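Local atomic coordinates of putative phosphosugar isomerase (Silicibacter pomeroyi DSS-3, PDB entry 3FJ1), a protein that is of unknown function but, as a double-SIS-domain protein, probably binds phosphosugars or related carbohydrate derivatives and may act as an isomerase or aminotransferase. Residues D14-A19 with E185-A190; T158-G163 with D308-I313; I193-M198 with F285-R290. All coordinates share one frame; numbering follows the deposited sequence.

Contact 1. Residues D14-A19 with E185-A190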
loop_
_atom_site.group_PDB
_atom_site.type_symbol
_atom_site.label_atom_id
_atom_site.label_comp_id
_atom_site.label_asym_id
_atom_site.label_seq_id
_atom_site.Cartn_x
_atom_site.Cartn_y
_atom_site.Cartn_z
ATOM N N ASP A 14 -17.637 11.757 19.871
ATOM C CA ASP A 14 -17.638 12.558 21.099
ATOM C C ASP A 14 -17.026 11.810 22.291
ATOM O O ASP A 14 -16.725 12.415 23.323
ATOM C CB ASP A 14 -19.033 13.060 21.413
ATOM C CG ASP A 14 -19.438 14.203 20.517
ATOM O OD1 ASP A 14 -18.571 15.049 20.224
ATOM O OD2 ASP A 14 -20.606 14.247 20.085
ATOM N N GLU A 15 -16.884 10.498 22.160
ATOM C CA GLU A 15 -16.151 9.697 23.172
ATOM C C GLU A 15 -14.650 9.582 22.910
ATOM O O GLU A 15 -13.950 9.066 23.782
ATOM C CB GLU A 15 -16.687 8.255 23.234
ATOM C CG GLU A 15 -18.126 8.116 23.704
ATOM C CD GLU A 15 -18.760 6.733 23.474
ATOM O OE1 GLU A 15 -18.197 5.903 22.720
ATOM O OE2 GLU A 15 -19.883 6.489 24.038
ATOM N N ILE A 16 -14.157 10.020 21.729
ATOM C CA ILE A 16 -12.729 9.882 21.406
ATOM C C ILE A 16 -11.799 10.545 22.437
ATOM O O ILE A 16 -10.868 9.905 22.921
ATOM C CB ILE A 16 -12.376 10.326 19.948
ATOM C CG1 ILE A 16 -12.891 9.320 18.909
ATOM C CG2 ILE A 16 -10.831 10.541 19.759
ATOM C CD1 ILE A 16 -12.879 9.842 17.450
ATOM N N PRO A 17 -12.038 11.814 22.803
ATOM C CA PRO A 17 -11.142 12.399 23.819
ATOM C C PRO A 17 -11.031 11.612 25.158
ATOM O O PRO A 17 -9.901 11.421 25.649
ATOM C CB PRO A 17 -11.737 13.793 24.040
ATOM C CG PRO A 17 -12.435 14.109 22.733
ATOM C CD PRO A 17 -13.021 12.796 22.310
ATOM N N GLU A 18 -12.153 11.143 25.732
ATOM C CA GLU A 18 -12.111 10.397 26.986
ATOM C C GLU A 18 -11.514 9.002 26.813
ATOM O O GLU A 18 -10.909 8.472 27.741
ATOM C CB GLU A 18 -13.511 10.254 27.605
ATOM C CG GLU A 18 -13.474 10.075 29.117
ATOM C CD GLU A 18 -13.104 11.367 29.842
ATOM O OE1 GLU A 18 -13.470 12.438 29.317
ATOM O OE2 GLU A 18 -12.459 11.312 30.916
ATOM N N ALA A 19 -11.715 8.404 25.639
ATOM C CA ALA A 19 -11.139 7.101 25.332
ATOM C C ALA A 19 -9.615 7.232 25.371
ATOM O O ALA A 19 -8.930 6.416 25.968
ATOM C CB ALA A 19 -11.589 6.612 23.949
ATOM N N GLU A 185 -7.455 17.078 25.185
ATOM C CA GLU A 185 -7.815 18.493 24.963
ATOM C C GLU A 185 -7.843 18.814 23.473
ATOM O O GLU A 185 -8.822 19.369 22.967
ATOM C CB GLU A 185 -6.817 19.434 25.666
ATOM C CG GLU A 185 -7.145 20.919 25.575
ATOM C CD GLU A 185 -6.112 21.843 26.222
ATOM O OE1 GLU A 185 -4.896 21.714 25.968
ATOM O OE2 GLU A 185 -6.538 22.747 26.969
ATOM N N THR A 186 -6.745 18.488 22.786
ATOM C CA THR A 186 -6.590 18.736 21.363
ATOM C C THR A 186 -7.719 18.082 20.583
ATOM O O THR A 186 -8.305 18.705 19.683
ATOM C CB THR A 186 -5.219 18.199 20.871
ATOM O OG1 THR A 186 -4.166 18.831 21.611
ATOM C CG2 THR A 186 -4.991 18.487 19.363
ATOM N N LEU A 187 -8.029 16.822 20.920
ATOM C CA LEU A 187 -9.022 16.062 20.149
ATOM C C LEU A 187 -10.432 16.510 20.444
ATOM O O LEU A 187 -11.304 16.451 19.558
ATOM C CB LEU A 187 -8.864 14.550 20.340
ATOM C CG LEU A 187 -7.495 14.017 19.850
ATOM C CD1 LEU A 187 -7.407 12.486 20.025
ATOM C CD2 LEU A 187 -7.176 14.418 18.403
ATOM N N ALA A 188 -10.651 16.986 21.663
ATOM C CA ALA A 188 -11.949 17.557 22.022
ATOM C C ALA A 188 -12.205 18.749 21.087
ATOM O O ALA A 188 -13.257 18.835 20.460
ATOM C CB ALA A 188 -11.973 17.993 23.464
ATOM N N ALA A 189 -11.217 19.650 20.996
ATOM C CA ALA A 189 -11.274 20.812 20.117
ATOM C C ALA A 189 -11.494 20.379 18.672
ATOM O O ALA A 189 -12.423 20.851 17.984
ATOM C CB ALA A 189 -9.998 21.626 20.269
ATOM N N ALA A 190 -10.643 19.435 18.189
ATOM C CA ALA A 190 -10.796 18.909 16.846
ATOM C C ALA A 190 -12.187 18.352 16.517
ATOM O O ALA A 190 -12.648 18.466 15.385
ATOM C CB ALA A 190 -9.715 17.798 16.601
#
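P17 on the long N-terminal helix 8-41 rests on the backbone of helix 183-191 at L187 and A188, in an antiparallel helix pair of this two-SIS-domain chain. The two axes approach to 8.3 Å and run at 177° to each other. The spacing is small because the proline ring meets main chain rather than a long side chain: P17 CG sits 3.6 Å from A188 N, and the CA atoms of P17 and A188 are 5.5 Å apart. The methyl of A188 adds a contact at the same ring corner, P17 CG to A188 CB at 4.0 Å. One residue earlier, I16 takes the buried side of the interface, where its side chain crosses that of L187 at about a right angle. The touch is methyl to methyl. I16 has CG2 anti to the backbone N and CG1 anti to the carbonyl carbon (chi1 -72°), which leaves CG2 as the branch that meets CD1 of L187. No hydrogen bond joins the two segments; they meet by van der Waals contact alone. P17 N carries no hydrogen to give to the turn before, and the N-H of E18 makes no such bond either, where helix 8-41 is kinked. Further out, V157 of helix 153-171 touches both I16 and L187, and V314 of helix 308-326 packs on L187 and A190, so the pair lies against two further helices. E15 reaches K154 in a salt bridge through OE1. At the buried edge of the pair, I16 CG2 and L187 CD1 stand 3.9 Å apart.

Contact 2. Residues T158-G163 with D308-I313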
loop_
_atom_site.group_PDB
_atom_site.type_symbol
_atom_site.label_atom_id
_atom_site.label_comp_id
_atom_site.label_asym_id
_atom_site.label_seq_id
_atom_site.Cartn_x
_atom_site.Cartn_y
_atom_site.Cartn_z
ATOM N N THR A 158 -7.213 5.418 19.102
ATOM C CA THR A 158 -6.544 4.765 20.232
ATOM C C THR A 158 -5.434 3.787 19.815
ATOM O O THR A 158 -4.415 3.688 20.503
ATOM C CB THR A 158 -7.529 4.048 21.188
ATOM O OG1 THR A 158 -8.258 3.034 20.490
ATOM C CG2 THR A 158 -8.497 5.059 21.851
ATOM N N SER A 159 -5.618 3.089 18.696
ATOM C CA SER A 159 -4.554 2.213 18.162
ATOM C C SER A 159 -3.288 3.041 17.886
ATOM O O SER A 159 -2.154 2.672 18.274
ATOM C CB SER A 159 -5.018 1.470 16.906
ATOM O OG SER A 159 -6.017 0.476 17.205
ATOM N N ALA A 160 -3.472 4.154 17.169
ATOM C CA ALA A 160 -2.380 5.013 16.851
ATOM C C ALA A 160 -1.746 5.616 18.105
ATOM O O ALA A 160 -0.520 5.626 18.222
ATOM C CB ALA A 160 -2.801 6.106 15.820
ATOM N N VAL A 161 -2.567 6.064 19.056
ATOM C CA VAL A 161 -2.054 6.632 20.287
ATOM C C VAL A 161 -1.234 5.606 21.075
ATOM O O VAL A 161 -0.122 5.928 21.528
ATOM C CB VAL A 161 -3.167 7.244 21.155
ATOM C CG1 VAL A 161 -2.651 7.560 22.525
ATOM C CG2 VAL A 161 -3.707 8.517 20.456
ATOM N N ALA A 162 -1.760 4.387 21.198
ATOM C CA ALA A 162 -1.034 3.291 21.860
ATOM C C ALA A 162 0.353 3.079 21.249
ATOM O O ALA A 162 1.352 2.960 21.986
ATOM C CB ALA A 162 -1.841 1.994 21.865
ATOM N N GLY A 163 0.409 2.977 19.918
ATOM C CA GLY A 163 1.683 2.823 19.203
ATOM C C GLY A 163 2.610 4.016 19.403
ATOM O O GLY A 163 3.818 3.849 19.605
ATOM N N ASP A 308 -0.026 15.357 15.273
ATOM C CA ASP A 308 -0.876 16.249 14.482
ATOM C C ASP A 308 -1.915 15.537 13.621
ATOM O O ASP A 308 -3.053 15.968 13.574
ATOM C CB ASP A 308 -0.059 17.226 13.619
ATOM C CG ASP A 308 0.359 18.514 14.369
ATOM O OD1 ASP A 308 0.065 18.701 15.577
ATOM O OD2 ASP A 308 1.020 19.334 13.712
ATOM N N PRO A 309 -1.529 14.456 12.917
ATOM C CA PRO A 309 -2.520 13.771 12.083
ATOM C C PRO A 309 -3.760 13.250 12.816
ATOM O O PRO A 309 -4.816 13.195 12.212
ATOM C CB PRO A 309 -1.710 12.648 11.422
ATOM C CG PRO A 309 -0.320 13.180 11.390
ATOM C CD PRO A 309 -0.181 13.891 12.716
ATOM N N LEU A 310 -3.637 12.895 14.091
ATOM C CA LEU A 310 -4.783 12.420 14.852
ATOM C C LEU A 310 -5.830 13.526 15.025
ATOM O O LEU A 310 -7.049 13.277 14.957
ATOM C CB LEU A 310 -4.336 11.854 16.195
ATOM C CG LEU A 310 -3.624 10.487 16.164
ATOM C CD1 LEU A 310 -3.064 10.242 17.535
ATOM C CD2 LEU A 310 -4.548 9.342 15.691
ATOM N N SER A 311 -5.374 14.759 15.225
ATOM C CA SER A 311 -6.305 15.862 15.331
ATOM C C SER A 311 -7.060 16.035 13.974
ATOM O O SER A 311 -8.283 16.212 13.915
ATOM C CB SER A 311 -5.529 17.128 15.733
ATOM O OG SER A 311 -6.363 18.270 15.629
ATOM N N LEU A 312 -6.326 15.953 12.873
ATOM C CA LEU A 312 -6.915 16.132 11.541
ATOM C C LEU A 312 -7.975 15.077 11.214
ATOM O O LEU A 312 -9.013 15.387 10.672
ATOM C CB LEU A 312 -5.810 16.075 10.476
ATOM C CG LEU A 312 -4.623 17.017 10.632
ATOM C CD1 LEU A 312 -3.640 16.846 9.480
ATOM C CD2 LEU A 312 -5.137 18.478 10.711
ATOM N N ILE A 313 -7.689 13.811 11.535
ATOM C CA ILE A 313 -8.635 12.740 11.263
ATOM C C ILE A 313 -9.893 12.884 12.121
ATOM O O ILE A 313 -10.968 12.542 11.658
ATOM C CB ILE A 313 -8.012 11.330 11.360
ATOM C CG1 ILE A 313 -8.868 10.302 10.573
ATOM C CG2 ILE A 313 -7.703 10.918 12.845
ATOM C CD1 ILE A 313 -8.877 10.460 9.015
#
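L310 directs its forked end at A160 and V161, joining helix 153-171, of the first SIS domain, to helix 308-326, of the second, in the buried middle of the chain. The leucine points across the gap along its CA-CB bond, and its two methyls divide the work: CD2 meets CB of A160 at 3.7 Å, while CD1 meets CG2 of V161. A160 likewise points at L310, so these two side chains approach head-on, with the small methyl leaving room for the larger partner. V161 is set differently: its CB leaves the helix to the flank, and its side chain meets that of L310 at an oblique angle. With CG1 anti to the backbone N (chi1 168°), the other branch, CG2, lies anti to the carbonyl carbon and is the one that touches the leucine. In L310, CG is anti to the carbonyl carbon, and chi2 of 170° sets CD1 anti to CA, reaching furthest out toward V161, while CD2 branches off toward A160. This reach bridges backbones that are themselves well separated, the CA atoms of A160 and L310 lying 8.0 Å apart. No polar group takes part. L183 of helix 183-191 packs on both V161 and L310, and L23 of helix 8-41 covers V161 as well, so these two helices also pack at this junction of the two SIS domains. Next along the helix, S311 packs on helix 183-191 and uses OG to bond the carbonyl O of V300. The closest fit across the segments, V161 CG2 to L310 CD1, is 3.5 Å, tighter than usual for two methyl carbons.

Contact 3. Residues I193-M198 with F285-R290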
loop_
_atom_site.group_PDB
_atom_site.type_symbol
_atom_site.label_atom_id
_atom_site.label_comp_id
_atom_site.label_asym_id
_atom_site.label_seq_id
_atom_site.Cartn_x
_atom_site.Cartn_y
_atom_site.Cartn_z
ATOM N N ILE A 193 -15.045 20.710 15.035
ATOM C CA ILE A 193 -14.851 21.254 13.704
ATOM C C ILE A 193 -15.577 20.306 12.733
ATOM O O ILE A 193 -15.503 19.073 12.910
ATOM C CB ILE A 193 -13.359 21.298 13.349
ATOM C CG1 ILE A 193 -12.652 22.319 14.255
ATOM C CG2 ILE A 193 -13.176 21.595 11.851
ATOM C CD1 ILE A 193 -11.152 22.260 14.206
ATOM N N ASP A 194 -16.359 20.851 11.797
ATOM C CA ASP A 194 -17.030 19.973 10.836
ATOM C C ASP A 194 -17.041 20.470 9.396
ATOM O O ASP A 194 -17.711 19.904 8.553
ATOM C CB ASP A 194 -18.403 19.521 11.354
ATOM C CG ASP A 194 -19.371 20.647 11.546
ATOM O OD1 ASP A 194 -19.213 21.712 10.905
ATOM O OD2 ASP A 194 -20.344 20.430 12.300
ATOM N N TRP A 195 -16.232 21.493 9.118
ATOM C CA TRP A 195 -15.936 21.913 7.742
ATOM C C TRP A 195 -17.141 22.042 6.821
ATOM O O TRP A 195 -17.190 21.395 5.762
ATOM C CB TRP A 195 -14.888 20.982 7.093
ATOM C CG TRP A 195 -13.560 20.921 7.793
ATOM C CD1 TRP A 195 -12.963 21.926 8.499
ATOM C CD2 TRP A 195 -12.624 19.826 7.794
ATOM N NE1 TRP A 195 -11.758 21.520 8.965
ATOM C CE2 TRP A 195 -11.507 20.241 8.538
ATOM C CE3 TRP A 195 -12.620 18.552 7.225
ATOM C CZ2 TRP A 195 -10.390 19.410 8.761
ATOM C CZ3 TRP A 195 -11.533 17.731 7.455
ATOM C CH2 TRP A 195 -10.425 18.169 8.220
ATOM N N PRO A 196 -18.076 22.938 7.164
ATOM C CA PRO A 196 -19.310 23.116 6.361
ATOM C C PRO A 196 -19.089 23.391 4.863
ATOM O O PRO A 196 -19.847 22.904 4.031
ATOM C CB PRO A 196 -20.022 24.298 7.042
ATOM C CG PRO A 196 -19.012 24.944 7.917
ATOM C CD PRO A 196 -18.004 23.890 8.298
ATOM N N GLU A 197 -18.061 24.162 4.547
ATOM C CA GLU A 197 -17.704 24.480 3.162
ATOM C C GLU A 197 -17.351 23.207 2.374
ATOM O O GLU A 197 -17.699 23.095 1.205
ATOM C CB GLU A 197 -16.574 25.510 3.115
ATOM C CG GLU A 197 -15.222 25.055 3.731
ATOM C CD GLU A 197 -15.215 24.919 5.288
ATOM O OE1 GLU A 197 -16.204 25.206 5.977
ATOM O OE2 GLU A 197 -14.220 24.540 5.818
HETATM N N MSE A 198 -16.694 22.226 3.013
HETATM C CA MSE A 198 -16.402 20.958 2.352
HETATM C C MSE A 198 -17.690 20.155 2.142
HETATM O O MSE A 198 -17.864 19.524 1.132
HETATM C CB MSE A 198 -15.412 20.123 3.180
HETATM C CG MSE A 198 -15.225 18.697 2.680
HETATM SE SE MSE A 198 -14.309 18.643 0.971
HETATM C CE MSE A 198 -12.615 19.190 1.693
ATOM N N PHE A 285 -9.117 22.170 -0.554
ATOM C CA PHE A 285 -9.081 22.581 0.846
ATOM C C PHE A 285 -7.847 21.945 1.481
ATOM O O PHE A 285 -7.428 20.849 1.078
ATOM C CB PHE A 285 -10.328 22.075 1.568
ATOM C CG PHE A 285 -11.646 22.526 0.963
ATOM C CD1 PHE A 285 -12.247 21.818 -0.089
ATOM C CD2 PHE A 285 -12.297 23.635 1.474
ATOM C CE1 PHE A 285 -13.458 22.236 -0.615
ATOM C CE2 PHE A 285 -13.493 24.045 0.954
ATOM C CZ PHE A 285 -14.078 23.333 -0.092
ATOM N N ALA A 286 -7.242 22.599 2.468
ATOM C CA ALA A 286 -6.070 21.992 3.132
ATOM C C ALA A 286 -5.991 22.423 4.574
ATOM O O ALA A 286 -6.364 23.545 4.880
ATOM C CB ALA A 286 -4.785 22.307 2.385
ATOM N N THR A 287 -5.492 21.546 5.451
ATOM C CA THR A 287 -5.440 21.786 6.915
ATOM C C THR A 287 -4.156 22.527 7.307
ATOM O O THR A 287 -3.386 22.053 8.126
ATOM C CB THR A 287 -5.527 20.467 7.730
ATOM O OG1 THR A 287 -4.374 19.659 7.450
ATOM C CG2 THR A 287 -6.807 19.613 7.368
ATOM N N THR A 288 -3.955 23.693 6.721
ATOM C CA THR A 288 -2.773 24.491 6.966
ATOM C C THR A 288 -3.018 25.928 6.523
ATOM O O THR A 288 -3.686 26.187 5.517
ATOM C CB THR A 288 -1.537 23.935 6.234
ATOM O OG1 THR A 288 -0.485 24.906 6.271
ATOM C CG2 THR A 288 -1.851 23.578 4.783
ATOM N N GLY A 289 -2.408 26.833 7.278
ATOM C CA GLY A 289 -2.434 28.253 7.002
ATOM C C GLY A 289 -1.504 28.634 5.881
ATOM O O GLY A 289 -1.569 29.759 5.395
ATOM N N ARG A 290 -0.665 27.698 5.449
ATOM C CA ARG A 290 0.335 27.970 4.411
ATOM C C ARG A 290 -0.194 28.069 2.985
ATOM O O ARG A 290 0.507 28.575 2.125
ATOM C CB ARG A 290 1.428 26.911 4.426
ATOM C CG ARG A 290 2.191 26.835 5.704
ATOM C CD ARG A 290 3.366 25.948 5.510
ATOM N NE ARG A 290 4.403 26.691 4.808
ATOM C CZ ARG A 290 5.593 27.015 5.311
ATOM N NH1 ARG A 290 5.989 26.573 6.504
ATOM N NH2 ARG A 290 6.422 27.728 4.573
#
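The F285 ring meets both E197 and the selenomethionine M198 at the start of helix 196-204. The first kind of interaction is Met-aromatic. In the conformer described, M198 SE lies 4.6 Å from the ring centroid, 39° off the ring normal, in an oblique approach; a second conformer is modelled, so this detail is less certain. M198 CA stands over one ring face, offset toward the rim. The M198 side chain leaves its helix to the flank, but after CG sets out anti to the backbone N (chi1 171°) the bends at chi2 and chi3 bring this copy's selenium back to the phenyl ring. Packing of aliphatic carbon on rings is the second kind. E197 CG comes within 3.4 Å of F285 CE2, while its carboxylate plane is turned 49° from the ring. W195, the N-cap residue of the helix, touches T287 obliquely, W195 CZ2 to T287 CG2 at 3.8 Å. Replacing F285 by an alanine removes the ring, and would probably leave the methylene of E197 and the M198 side chain without their aromatic partner and open a gap between helix and sheet. Polar bonds form the third kind, and none crosses between the segments. W195 NE1 bonds the carbonyl O of E298, and T287 OG1 bonds the amide of A261, fixing both residues from outside. Beyond the strand end, T287 centres an inverse gamma turn, and T288 OG1 accepts from R290 N at 2.9 Å in an ST turn. Strand 284-286, paired with 257-259 and 295-296, is part of the five-stranded parallel sheet, the central layer of the second SIS domain's alpha-beta-alpha sandwich.

How the contacts relate
Contacts 1 and 2 lie 11 Å apart between centres; contact 2 joins the two SIS domains, and contact 1 lies alongside it, probably as part of the same junction. Their segments alternate along the chain, 14-19, 158-163, 185-190, 308-313, so helices 8-41, 153-171, 183-191 and 308-326 interlock. The two touch directly, L187 CD2 lying 3.5 Å from S311 CA. Contact 3, about 18 Å from contact 1 and 19 Å from contact 2, joins helix 196-204 to the second domain's parallel sheet; it follows contact 1 in sequence, and both its segments fall between those of contact 2. L312 links contacts 2 and 3 by packing on T287. Thus helix 308-326 ties the interdomain helices to the second sheet.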